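Local atomic coordinates of polysaccharide Lyase Family 6 (Bacteroides cellulosilyticus, PDB entry 6QPS), a protein that probably degrades alginate by lyase cleavage, acting on its mannuronic acid-rich stretches, and binds a calcium ion. Residues F399-A405 and G423-M429; D304-K308 and E436-R440; T133-I137 and P450-K454; V125-F129 and R160-N164; L357-S361 and L385-R389. All coordinates share one frame; numbering follows the deposited sequence.

Contact 1 of 5, residues F399-A405 and G423-M429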
# COMPACT_ATOMS: atom_id res chain seq x y z
N PHE A 399 -11.55 26.90 -3.86
CA PHE A 399 -12.43 26.03 -4.63
C PHE A 399 -12.59 26.66 -6.00
O PHE A 399 -13.12 27.78 -6.11
CB PHE A 399 -13.81 25.89 -3.98
CG PHE A 399 -13.81 25.31 -2.61
CD1 PHE A 399 -13.85 23.93 -2.41
CD2 PHE A 399 -13.80 26.13 -1.51
CE1 PHE A 399 -13.85 23.40 -1.12
CE2 PHE A 399 -13.83 25.60 -0.22
CZ PHE A 399 -13.84 24.23 -0.04
N LEU A 400 -12.16 25.96 -7.05
CA LEU A 400 -12.12 26.54 -8.39
C LEU A 400 -12.57 25.56 -9.46
O LEU A 400 -11.98 24.50 -9.64
CB LEU A 400 -10.70 27.00 -8.68
CG LEU A 400 -10.50 27.71 -9.99
CD1 LEU A 400 -11.33 28.98 -10.08
CD2 LEU A 400 -9.02 28.03 -10.16
N ASP A 401 -13.62 25.93 -10.19
CA ASP A 401 -14.04 25.23 -11.41
C ASP A 401 -14.25 23.73 -11.18
O ASP A 401 -13.90 22.90 -12.02
CB ASP A 401 -13.05 25.50 -12.54
CG ASP A 401 -13.05 26.95 -12.99
OD1 ASP A 401 -14.12 27.60 -12.92
OD2 ASP A 401 -11.98 27.44 -13.45
N ASN A 402 -14.91 23.39 -10.08
CA ASN A 402 -15.40 22.03 -9.87
C ASN A 402 -16.81 21.87 -10.46
O ASN A 402 -17.50 22.84 -10.74
CB ASN A 402 -15.41 21.71 -8.38
CG ASN A 402 -14.05 21.95 -7.73
OD1 ASN A 402 -13.13 21.15 -7.88
ND2 ASN A 402 -13.91 23.07 -7.01
N GLU A 403 -17.21 20.61 -10.67
CA GLU A 403 -18.52 20.28 -11.21
C GLU A 403 -19.33 19.54 -10.17
O GLU A 403 -18.80 18.71 -9.43
CB GLU A 403 -18.38 19.47 -12.49
CG GLU A 403 -17.96 20.33 -13.67
CD GLU A 403 -17.81 19.55 -14.97
OE1 GLU A 403 -17.84 18.31 -14.93
OE2 GLU A 403 -17.64 20.20 -16.02
N TRP A 404 -20.64 19.83 -10.15
CA TRP A 404 -21.57 19.34 -9.14
C TRP A 404 -22.72 18.67 -9.87
O TRP A 404 -23.50 19.35 -10.57
CB TRP A 404 -22.06 20.54 -8.33
CG TRP A 404 -23.10 20.27 -7.26
CD1 TRP A 404 -24.45 20.06 -7.44
CD2 TRP A 404 -22.88 20.26 -5.84
NE1 TRP A 404 -25.05 19.88 -6.23
CE2 TRP A 404 -24.12 20.02 -5.23
CE3 TRP A 404 -21.75 20.46 -5.03
CZ2 TRP A 404 -24.27 19.95 -3.85
CZ3 TRP A 404 -21.90 20.37 -3.66
CH2 TRP A 404 -23.16 20.13 -3.08
N ALA A 405 -22.84 17.36 -9.73
CA ALA A 405 -23.85 16.60 -10.50
C ALA A 405 -24.63 15.63 -9.61
O ALA A 405 -24.24 14.48 -9.39
CB ALA A 405 -23.21 15.88 -11.70
N GLY A 423 -17.46 27.90 -6.05
CA GLY A 423 -16.44 26.99 -6.52
C GLY A 423 -16.93 25.78 -7.28
O GLY A 423 -16.09 24.97 -7.71
N PHE A 424 -18.24 25.62 -7.44
CA PHE A 424 -18.83 24.52 -8.19
C PHE A 424 -19.82 25.07 -9.21
O PHE A 424 -20.48 26.09 -8.97
CB PHE A 424 -19.63 23.58 -7.27
CG PHE A 424 -18.80 22.67 -6.41
CD1 PHE A 424 -18.32 23.11 -5.19
CD2 PHE A 424 -18.52 21.36 -6.80
CE1 PHE A 424 -17.56 22.27 -4.40
CE2 PHE A 424 -17.79 20.53 -6.01
CZ PHE A 424 -17.31 20.96 -4.82
N LYS A 425 -19.94 24.37 -10.34
CA LYS A 425 -20.97 24.63 -11.33
C LYS A 425 -21.86 23.39 -11.43
O LYS A 425 -21.34 22.28 -11.60
CB LYS A 425 -20.35 24.90 -12.71
CG LYS A 425 -19.53 26.16 -12.79
CD LYS A 425 -18.65 26.19 -14.06
CE LYS A 425 -18.22 24.84 -14.57
NZ LYS A 425 -17.17 24.22 -13.69
N PRO A 426 -23.19 23.53 -11.33
CA PRO A 426 -24.07 22.37 -11.54
C PRO A 426 -24.06 21.95 -13.00
O PRO A 426 -24.14 22.79 -13.91
CB PRO A 426 -25.47 22.90 -11.14
CG PRO A 426 -25.23 24.21 -10.43
CD PRO A 426 -23.95 24.76 -11.00
N VAL A 427 -23.92 20.64 -13.21
CA VAL A 427 -23.91 20.04 -14.53
C VAL A 427 -24.77 18.78 -14.48
O VAL A 427 -25.01 18.20 -13.42
CB VAL A 427 -22.49 19.70 -15.05
CG1 VAL A 427 -21.63 20.97 -15.08
CG2 VAL A 427 -21.85 18.60 -14.22
N ASP A 428 -25.25 18.37 -15.66
CA ASP A 428 -25.90 17.07 -15.79
C ASP A 428 -24.86 15.96 -15.62
O ASP A 428 -23.67 16.15 -15.89
CB ASP A 428 -26.58 16.99 -17.15
CG ASP A 428 -27.62 18.10 -17.35
OD1 ASP A 428 -28.43 18.34 -16.42
OD2 ASP A 428 -27.64 18.73 -18.43
N MET A 429 -25.30 14.81 -15.13
CA MET A 429 -24.38 13.70 -14.91
C MET A 429 -23.63 13.38 -16.19
O MET A 429 -24.27 13.12 -17.22
CB MET A 429 -25.15 12.47 -14.43
CG MET A 429 -24.28 11.24 -14.15
SD MET A 429 -23.27 11.41 -12.66
CE MET A 429 -24.54 11.58 -11.40
O HOH W 1 -15.29 22.93 -15.02
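F424 holds its ring between two side chains of the neighbouring strand, N402 over one face and W404 over the other. CB of N402 makes a CH-pi contact 3.8 Å from the F424 ring centroid. On the opposite face the indole of W404 arrives edge first in a T-shaped pair, the planes at 82°; its CG, anti to the backbone N (chi1 177°), carries CE3 to 3.8 Å from F424 CD2. With only an alanine here, the W404 edge would probably lose its facing ring and a gap would open beside N402 CB. G423 O takes two donors from N402, N at 3.1 Å and ND2 at 3.0 Å, from opposite faces of its carbonyl plane. The N402 amide also bonds N376 N and F373 O, consistent with an asparagine ladder of the parallel beta-helix. Parallel backbone bonds follow: K425 N to N402 O, W404 N to K425 O, and V427 N to W404 O. K425 bends back so that NZ makes a weak hydrogen bond to N402 O, at 3.3 Å, and binds a water at 2.6 Å. Glycine suits position 423, since a CB there would collide with F399 CB. Strand 424-426 pairs in parallel with strand 397-405, whose other edge pairs with strand 371-379, while helix 418-422, joining the two, packs Q419 and V420 against F399.

Contact 2 of 5, residues D304-K308 and E436-R440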
# COMPACT_ATOMS: atom_id res chain seq x y z
N ASP A 304 -6.10 13.13 -10.67
CA ASP A 304 -6.66 12.10 -11.56
C ASP A 304 -7.14 10.84 -10.84
O ASP A 304 -7.23 9.79 -11.47
CB ASP A 304 -5.67 11.78 -12.70
CG ASP A 304 -6.30 11.02 -13.87
OD1 ASP A 304 -7.42 11.41 -14.28
OD2 ASP A 304 -5.65 10.08 -14.37
N ASN A 305 -7.45 10.91 -9.55
CA ASN A 305 -7.98 9.77 -8.83
C ASN A 305 -9.49 9.69 -8.99
O ASN A 305 -10.16 10.71 -9.12
CB ASN A 305 -7.59 9.84 -7.36
CG ASN A 305 -6.07 9.93 -7.17
OD1 ASN A 305 -5.38 8.92 -7.21
ND2 ASN A 305 -5.56 11.15 -6.98
N TYR A 306 -10.01 8.46 -9.01
CA TYR A 306 -11.43 8.19 -9.27
C TYR A 306 -11.94 7.35 -8.10
O TYR A 306 -11.50 6.20 -7.93
CB TYR A 306 -11.57 7.45 -10.60
CG TYR A 306 -12.98 7.34 -11.17
CD1 TYR A 306 -13.91 6.47 -10.62
CD2 TYR A 306 -13.37 8.10 -12.28
CE1 TYR A 306 -15.19 6.35 -11.15
CE2 TYR A 306 -14.63 7.98 -12.81
CZ TYR A 306 -15.54 7.11 -12.24
OH TYR A 306 -16.81 7.01 -12.79
N ILE A 307 -12.83 7.93 -7.29
CA ILE A 307 -13.32 7.32 -6.04
C ILE A 307 -14.82 7.11 -6.18
O ILE A 307 -15.56 8.08 -6.37
CB ILE A 307 -13.00 8.22 -4.84
CG1 ILE A 307 -11.49 8.35 -4.71
CG2 ILE A 307 -13.57 7.65 -3.58
CD1 ILE A 307 -10.98 9.57 -3.98
N LYS A 308 -15.25 5.85 -6.12
CA LYS A 308 -16.65 5.48 -6.35
C LYS A 308 -17.24 4.64 -5.21
O LYS A 308 -16.68 3.61 -4.83
CB LYS A 308 -16.77 4.69 -7.68
CG LYS A 308 -18.18 4.27 -8.06
CD LYS A 308 -18.23 3.34 -9.28
CE LYS A 308 -19.65 3.17 -9.77
NZ LYS A 308 -19.74 2.09 -10.80
N GLU A 436 -14.88 5.19 -18.48
CA GLU A 436 -13.69 5.57 -17.73
C GLU A 436 -13.33 4.50 -16.70
O GLU A 436 -12.17 4.11 -16.58
CB GLU A 436 -13.93 6.92 -17.05
CG GLU A 436 -12.79 7.43 -16.19
CD GLU A 436 -11.54 7.80 -16.98
OE1 GLU A 436 -11.67 8.15 -18.18
OE2 GLU A 436 -10.43 7.73 -16.42
N GLU A 437 -14.34 3.99 -15.97
CA GLU A 437 -14.08 2.94 -14.99
C GLU A 437 -13.54 1.69 -15.66
O GLU A 437 -12.62 1.05 -15.15
CB GLU A 437 -15.36 2.61 -14.22
CG GLU A 437 -15.86 3.79 -13.37
CD GLU A 437 -17.26 3.60 -12.79
OE1 GLU A 437 -17.74 2.44 -12.67
OE2 GLU A 437 -17.90 4.63 -12.45
N LYS A 438 -14.14 1.30 -16.79
CA LYS A 438 -13.70 0.09 -17.48
C LYS A 438 -12.25 0.21 -17.91
O LYS A 438 -11.48 -0.74 -17.74
CB LYS A 438 -14.60 -0.21 -18.67
CG LYS A 438 -14.11 -1.43 -19.46
CD LYS A 438 -15.14 -1.97 -20.45
CE LYS A 438 -14.60 -3.22 -21.17
NZ LYS A 438 -13.97 -4.24 -20.26
N GLU A 439 -11.85 1.36 -18.46
CA GLU A 439 -10.46 1.53 -18.87
C GLU A 439 -9.51 1.38 -17.68
O GLU A 439 -8.47 0.73 -17.78
CB GLU A 439 -10.26 2.89 -19.54
CG GLU A 439 -10.89 3.00 -20.92
CD GLU A 439 -10.87 4.41 -21.47
OE1 GLU A 439 -10.28 5.31 -20.83
OE2 GLU A 439 -11.46 4.63 -22.55
N ARG A 440 -9.86 2.00 -16.55
CA ARG A 440 -9.00 1.96 -15.37
C ARG A 440 -8.87 0.54 -14.82
O ARG A 440 -7.77 0.09 -14.50
CB ARG A 440 -9.55 2.90 -14.31
CG ARG A 440 -9.38 4.37 -14.63
CD ARG A 440 -10.22 5.22 -13.67
NE ARG A 440 -9.98 6.65 -13.88
CZ ARG A 440 -9.13 7.37 -13.15
NH1 ARG A 440 -8.44 6.84 -12.13
NH2 ARG A 440 -8.97 8.66 -13.44
O HOH W 2 -8.76 10.54 -16.51
O HOH W 3 -20.51 4.59 -13.04
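The guanidinium of R440 has Y306 CB over the centre of one face, 3.4 Å from its plane, and turns its edge to D304 O and the E436 carboxylate. This salt-bridge network ties helix 433-445 to a strand of the parallel beta-helix. NH1 and NH2 both take D304 O, at 3.3 and 2.9 Å, with that oxygen in the guanidinium plane; NH2 also forms a longer salt bridge to D304 OD1. R440 NE binds the anti lone pair of E436 OE2 at 2.8 Å, one turn back, and with the bonds to D304 O probably holds the group's rotation. Outside the segments T281 OG1 bonds R440 NH1, and S279 OG bonds D304 OD2. A leucine in place of this arginine would probably leave D304 O without its two donors and E436 without its countercharge. The Y306 ring, set toward the helix by a CG anti to its backbone N (chi1 -167°), slides past E436 CG and meets E437 OE2 at its edge. E437 is shared: K308, fully extended, brings NZ to 2.8 Å from E437 OE1 in a salt bridge, met on the syn side. Y306 OH donates to the anti lone pair of E437 OE2 at 2.6 Å.

Contact 3 of 5, residues T133-I137 and P450-K454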
# COMPACT_ATOMS: atom_id res chain seq x y z
N THR A 133 9.56 -11.88 -7.33
CA THR A 133 8.64 -11.81 -8.46
C THR A 133 7.88 -13.12 -8.62
O THR A 133 8.44 -14.21 -8.46
CB THR A 133 9.38 -11.39 -9.74
OG1 THR A 133 8.42 -11.17 -10.77
CG2 THR A 133 10.37 -12.45 -10.21
N ARG A 134 6.58 -13.01 -8.92
CA ARG A 134 5.75 -14.17 -9.21
C ARG A 134 5.74 -15.17 -8.06
O ARG A 134 5.68 -16.38 -8.27
CB ARG A 134 6.16 -14.87 -10.51
CG ARG A 134 6.29 -13.95 -11.70
CD ARG A 134 6.53 -14.71 -12.99
NE ARG A 134 7.65 -15.66 -12.92
CZ ARG A 134 8.90 -15.39 -13.27
NH1 ARG A 134 9.23 -14.19 -13.72
NH2 ARG A 134 9.83 -16.33 -13.17
N CYS A 135 5.75 -14.65 -6.83
CA CYS A 135 5.65 -15.47 -5.63
C CYS A 135 4.28 -15.28 -4.98
O CYS A 135 3.60 -14.27 -5.20
CB CYS A 135 6.75 -15.11 -4.63
SG CYS A 135 8.40 -15.60 -5.18
N VAL A 136 3.88 -16.27 -4.19
CA VAL A 136 2.65 -16.21 -3.41
C VAL A 136 3.00 -16.31 -1.93
O VAL A 136 3.85 -17.11 -1.53
CB VAL A 136 1.72 -17.37 -3.82
CG1 VAL A 136 0.55 -17.50 -2.83
CG2 VAL A 136 1.17 -17.21 -5.23
N ILE A 137 2.31 -15.51 -1.12
CA ILE A 137 2.24 -15.70 0.33
C ILE A 137 0.77 -15.80 0.69
O ILE A 137 0.01 -14.83 0.55
CB ILE A 137 2.92 -14.56 1.11
CG1 ILE A 137 4.37 -14.36 0.66
CG2 ILE A 137 2.87 -14.86 2.62
CD1 ILE A 137 5.12 -13.24 1.42
N PRO A 450 0.81 -13.51 -10.01
CA PRO A 450 1.37 -14.72 -10.65
C PRO A 450 0.32 -15.56 -11.35
O PRO A 450 -0.62 -16.05 -10.71
CB PRO A 450 1.99 -15.48 -9.47
CG PRO A 450 1.14 -15.04 -8.26
CD PRO A 450 0.54 -13.68 -8.57
N THR A 451 0.51 -15.78 -12.66
CA THR A 451 -0.48 -16.44 -13.51
C THR A 451 -0.72 -17.90 -13.13
O THR A 451 -1.77 -18.47 -13.50
CB THR A 451 0.00 -16.41 -14.97
OG1 THR A 451 1.25 -17.11 -15.08
CG2 THR A 451 0.20 -14.98 -15.46
N TRP A 452 0.21 -18.53 -12.41
CA TRP A 452 0.09 -19.94 -12.10
C TRP A 452 -0.75 -20.22 -10.86
O TRP A 452 -1.04 -21.39 -10.59
CB TRP A 452 1.48 -20.53 -11.91
CG TRP A 452 2.42 -19.80 -10.95
CD1 TRP A 452 3.45 -18.97 -11.29
CD2 TRP A 452 2.44 -19.89 -9.51
NE1 TRP A 452 4.09 -18.53 -10.15
CE2 TRP A 452 3.50 -19.09 -9.05
CE3 TRP A 452 1.66 -20.57 -8.57
CZ2 TRP A 452 3.81 -18.96 -7.70
CZ3 TRP A 452 1.96 -20.43 -7.23
CH2 TRP A 452 3.03 -19.64 -6.81
N HIS A 453 -1.15 -19.19 -10.12
CA HIS A 453 -1.89 -19.38 -8.88
C HIS A 453 -3.38 -19.27 -9.17
O HIS A 453 -3.87 -18.20 -9.55
CB HIS A 453 -1.46 -18.33 -7.84
CG HIS A 453 -1.93 -18.63 -6.45
ND1 HIS A 453 -1.66 -19.83 -5.82
CD2 HIS A 453 -2.63 -17.89 -5.56
CE1 HIS A 453 -2.19 -19.81 -4.61
NE2 HIS A 453 -2.78 -18.65 -4.42
N LYS A 454 -4.12 -20.36 -8.95
CA LYS A 454 -5.53 -20.36 -9.34
C LYS A 454 -6.32 -19.28 -8.60
O LYS A 454 -7.21 -18.65 -9.18
CB LYS A 454 -6.14 -21.74 -9.14
CG LYS A 454 -7.57 -21.84 -9.62
CD LYS A 454 -8.17 -23.24 -9.43
CE LYS A 454 -7.96 -23.74 -8.02
NZ LYS A 454 -9.25 -23.76 -7.21
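V136 pushes its CG2 methyl into a pocket formed by P450, W452 and H453. That methyl lies 3.4 Å from W452 CH2 and 3.7 Å from P450 CG, and it sits over one face of the H453 imidazole, 3.8 Å from the ring centroid and 19° off the normal, a CH-pi contact. With CG1 anti to the backbone N (chi1 168°), CG2 of V136 faces the turn while CG1 lies near H453 NE2. W452 has its CG between its own backbone N and carbonyl carbon (chi1 51°), a cramped rotamer that folds the indole back over the turn: P450 CB rests on one of its faces, and its NE1-CZ2 side meets R134 O near the ring plane. That oxygen lies 3.2 Å from W452 CZ2 and accepts a weak, bent bond of 3.3 Å from W452 NE1, which also reaches D103 OD1 weakly. R134 buries its CB side against P450 and W452, while its guanidinium is salt-bridged to E102 and D103. The receiving loop is a type I turn closed by H453 N to P450 O at 3.2 Å. This C-terminal turn lies on strand 131-138 of the parallel beta-helix, with H453 at the N-cap of helix 454-465; L105 of strand 99-111 touches V136 and W452, and Y170 of strand 170-172 meets V136, P450 and the H453 ring.

Contact 4 of 5, residues V125-F129 and R160-N164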
# COMPACT_ATOMS: atom_id res chain seq x y z
N VAL A 125 23.39 -4.33 7.06
CA VAL A 125 23.84 -5.13 5.93
C VAL A 125 22.60 -5.44 5.11
O VAL A 125 21.79 -6.29 5.49
CB VAL A 125 24.52 -6.42 6.38
CG1 VAL A 125 24.93 -7.23 5.15
CG2 VAL A 125 25.72 -6.13 7.28
N TYR A 126 22.42 -4.74 3.99
CA TYR A 126 21.14 -4.72 3.30
C TYR A 126 21.15 -5.46 1.97
O TYR A 126 22.19 -5.69 1.36
CB TYR A 126 20.68 -3.27 3.00
CG TYR A 126 20.82 -2.27 4.13
CD1 TYR A 126 20.10 -2.41 5.30
CD2 TYR A 126 21.64 -1.19 4.01
CE1 TYR A 126 20.22 -1.48 6.34
CE2 TYR A 126 21.77 -0.28 5.03
CZ TYR A 126 21.07 -0.44 6.19
OH TYR A 126 21.23 0.50 7.20
N ALA A 127 19.95 -5.80 1.50
CA ALA A 127 19.74 -6.13 0.10
C ALA A 127 19.69 -4.85 -0.74
O ALA A 127 19.05 -3.87 -0.35
CB ALA A 127 18.42 -6.87 -0.07
N SER A 128 20.31 -4.88 -1.92
CA SER A 128 20.08 -3.85 -2.92
C SER A 128 19.94 -4.51 -4.29
O SER A 128 20.53 -5.55 -4.57
CB SER A 128 21.17 -2.78 -2.93
OG SER A 128 22.43 -3.36 -3.22
N PHE A 129 19.11 -3.91 -5.13
CA PHE A 129 18.84 -4.44 -6.47
C PHE A 129 18.36 -5.89 -6.42
O PHE A 129 18.65 -6.69 -7.32
CB PHE A 129 20.04 -4.28 -7.40
CG PHE A 129 20.35 -2.86 -7.73
CD1 PHE A 129 21.33 -2.19 -7.03
CD2 PHE A 129 19.64 -2.18 -8.71
CE1 PHE A 129 21.61 -0.85 -7.32
CE2 PHE A 129 19.92 -0.85 -9.00
CZ PHE A 129 20.90 -0.20 -8.30
N ARG A 160 14.15 -3.27 3.12
CA ARG A 160 15.29 -2.52 3.66
C ARG A 160 16.18 -2.18 2.48
O ARG A 160 15.98 -2.68 1.37
CB ARG A 160 16.11 -3.38 4.64
CG ARG A 160 15.27 -4.20 5.65
CD ARG A 160 15.30 -3.65 7.01
NE ARG A 160 14.65 -4.58 7.95
CZ ARG A 160 14.42 -4.31 9.23
NH1 ARG A 160 14.74 -3.14 9.75
NH2 ARG A 160 13.82 -5.25 9.98
N GLY A 161 17.23 -1.40 2.72
CA GLY A 161 18.21 -1.17 1.67
C GLY A 161 17.72 -0.21 0.59
O GLY A 161 17.05 0.79 0.86
N THR A 162 18.11 -0.50 -0.65
CA THR A 162 17.85 0.39 -1.78
C THR A 162 17.55 -0.43 -3.03
O THR A 162 18.06 -1.54 -3.22
CB THR A 162 19.04 1.34 -2.07
OG1 THR A 162 20.21 0.55 -2.34
CG2 THR A 162 19.33 2.28 -0.92
N ASN A 163 16.72 0.15 -3.90
CA ASN A 163 16.52 -0.34 -5.25
C ASN A 163 16.02 -1.77 -5.28
O ASN A 163 16.36 -2.52 -6.20
CB ASN A 163 17.81 -0.24 -6.09
CG ASN A 163 18.36 1.17 -6.15
OD1 ASN A 163 19.36 1.49 -5.48
ND2 ASN A 163 17.72 2.03 -6.93
N ASN A 164 15.20 -2.18 -4.32
CA ASN A 164 14.60 -3.51 -4.35
C ASN A 164 13.21 -3.43 -4.97
O ASN A 164 12.65 -2.35 -5.15
CB ASN A 164 14.56 -4.09 -2.93
CG ASN A 164 15.96 -4.30 -2.36
OD1 ASN A 164 16.86 -4.78 -3.07
ND2 ASN A 164 16.16 -3.96 -1.09
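N164 ND2 donates to A127 O at 3.0 Å, a fairly straight bond in which the oxygen lies in the amide plane of N164 but the donor stands 66° above the carbonyl plane of A127. The same oxygen also faces G161 CA in a CA-H...O contact of 3.5 Å. At the other end of the N164 amide, OD1 accepts from C130 N, so both ends are tied to the chain around segment 125-129. Farther along, F129 N bonds T162 O at 3.2 Å, in the carbonyl plane, beside the single bridge between S128 and T162. F129 and N163 both adopt the left-handed helical backbone conformation and send their side chains the same way. The N163 amide stacks on the F129 ring, planes 7° apart, with N163 CB over the centre, 3.6 Å from the centroid; the F129 ring also stacks with Y98, extending the pile to another coil of the beta-helix. Y126 CB rests 3.5 Å from G161 CA, where a side chain would collide with A127 O. R160 sends its charge away, to D118 and the W184 ring. Across the contact the polar bonds therefore join neutral amide and backbone groups, the one charge being paired outside it.

Contact 5 of 5, residues L357-S361 and L385-R389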
# COMPACT_ATOMS: atom_id res chain seq x y z
N LEU A 357 -17.10 14.32 0.65
CA LEU A 357 -16.01 15.26 0.92
C LEU A 357 -16.16 15.69 2.38
O LEU A 357 -17.21 16.21 2.76
CB LEU A 357 -16.09 16.49 0.01
CG LEU A 357 -16.01 16.19 -1.48
CD1 LEU A 357 -16.25 17.49 -2.29
CD2 LEU A 357 -14.72 15.54 -1.89
N GLU A 358 -15.11 15.51 3.18
CA GLU A 358 -15.15 15.86 4.60
C GLU A 358 -13.94 16.75 4.89
O GLU A 358 -12.80 16.27 4.83
CB GLU A 358 -15.12 14.59 5.46
CG GLU A 358 -15.17 14.85 6.93
CD GLU A 358 -15.22 13.58 7.76
OE1 GLU A 358 -15.77 12.53 7.31
OE2 GLU A 358 -14.69 13.63 8.89
N LEU A 359 -14.20 18.02 5.18
CA LEU A 359 -13.14 19.03 5.25
C LEU A 359 -13.11 19.68 6.63
O LEU A 359 -14.09 20.30 7.05
CB LEU A 359 -13.35 20.10 4.18
CG LEU A 359 -13.62 19.60 2.77
CD1 LEU A 359 -13.87 20.79 1.83
CD2 LEU A 359 -12.48 18.71 2.28
N GLY A 360 -11.97 19.58 7.30
CA GLY A 360 -11.78 20.27 8.56
C GLY A 360 -12.09 19.48 9.82
O GLY A 360 -12.08 20.06 10.91
N SER A 361 -12.33 18.18 9.72
CA SER A 361 -12.61 17.38 10.90
C SER A 361 -11.31 17.00 11.62
O SER A 361 -10.20 17.24 11.13
CB SER A 361 -13.37 16.12 10.51
OG SER A 361 -12.64 15.37 9.59
N LEU A 385 -21.47 16.29 1.79
CA LEU A 385 -20.45 17.31 1.95
C LEU A 385 -20.47 17.77 3.40
O LEU A 385 -21.51 18.24 3.87
CB LEU A 385 -20.74 18.50 1.04
CG LEU A 385 -19.87 19.75 1.25
CD1 LEU A 385 -18.43 19.46 0.96
CD2 LEU A 385 -20.39 20.91 0.39
N LYS A 386 -19.35 17.61 4.09
CA LYS A 386 -19.23 17.93 5.51
C LYS A 386 -18.10 18.95 5.67
O LYS A 386 -16.96 18.67 5.31
CB LYS A 386 -18.90 16.67 6.32
CG LYS A 386 -19.88 15.61 6.23
CD LYS A 386 -20.87 16.23 6.88
CE LYS A 386 -21.93 16.39 5.95
NZ LYS A 386 -23.07 16.48 6.51
N ILE A 387 -18.44 20.13 6.18
CA ILE A 387 -17.45 21.17 6.46
C ILE A 387 -17.52 21.49 7.95
O ILE A 387 -18.59 21.81 8.47
CB ILE A 387 -17.70 22.44 5.63
CG1 ILE A 387 -17.57 22.12 4.14
CG2 ILE A 387 -16.73 23.53 6.04
CD1 ILE A 387 -18.30 23.11 3.25
N VAL A 388 -16.37 21.42 8.61
CA VAL A 388 -16.25 21.65 10.05
C VAL A 388 -15.50 22.96 10.28
O VAL A 388 -14.57 23.28 9.54
CB VAL A 388 -15.49 20.48 10.70
CG1 VAL A 388 -15.29 20.72 12.17
CG2 VAL A 388 -16.21 19.17 10.44
N ARG A 389 -15.90 23.71 11.31
CA ARG A 389 -15.28 24.99 11.63
C ARG A 389 -15.13 25.86 10.38
O ARG A 389 -14.06 26.37 10.07
CB ARG A 389 -13.93 24.78 12.32
CG ARG A 389 -14.09 24.22 13.73
CD ARG A 389 -12.74 23.96 14.39
NE ARG A 389 -12.14 25.20 14.89
CZ ARG A 389 -11.21 25.25 15.84
NH1 ARG A 389 -10.76 24.13 16.38
NH2 ARG A 389 -10.73 26.42 16.25
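V388 leans over the corner of the adjacent strand: its CB lies 3.4 Å from G360 O, its CG1 3.5 Å from the same oxygen, and its CG2 4.0 Å from S361 CA. With CG1 anti to the backbone N (chi1 177°), the two methyls divide between the carbonyl and the next residue. The pair forms successive rungs of a parallel beta-helix, and the backbone ladder is regular, from K386 N to L357 O at 2.9 Å, through L359 N to K386 O, to V388 N on L359 O at 3.0 Å; each donor stands nearly along the C=O axis. On one face L385 CD1 packs against L357 CB at 3.9 Å, with L359 and I387 on the same side; L357 continues onto F373 and F378, while L385 and I387 meet V420 of helix 418-422. E358 and K386 share the other face, touching loosely through CG and CB. At G360 the chain turns its corner with backbone angles (phi 94°) that would jam any side chain against the preceding carbonyl and V388 O, which calls for glycine. Beyond it S361 OG reaches back to E358 and donates to OE2 at 2.8 Å, on the anti side and 21° out of the carboxylate plane.

Overall arrangement
The five contacts are spread along one parallel beta-helix. Contact 4 lies toward its N-terminal end; contacts 5 and 1, centres 18 Å apart, lie toward its C-terminal end and touch where F399 CZ packs on L359 CD1. Contacts 4, 5 and 1 each join neighbouring parts of the coil and follow in that order along the chain. Contacts 2 and 3 instead bring the C-terminal segment back: after strand 424-426, helix 433-445 meets strand 301-308, and the loop before helix 454-465 reaches strand 131-138, with centres about 26 Å apart. Contacts 1 and 5 are nested inside both long loops along the chain; in space, contacts 2 and 3 place the C-terminal tail back along earlier coils.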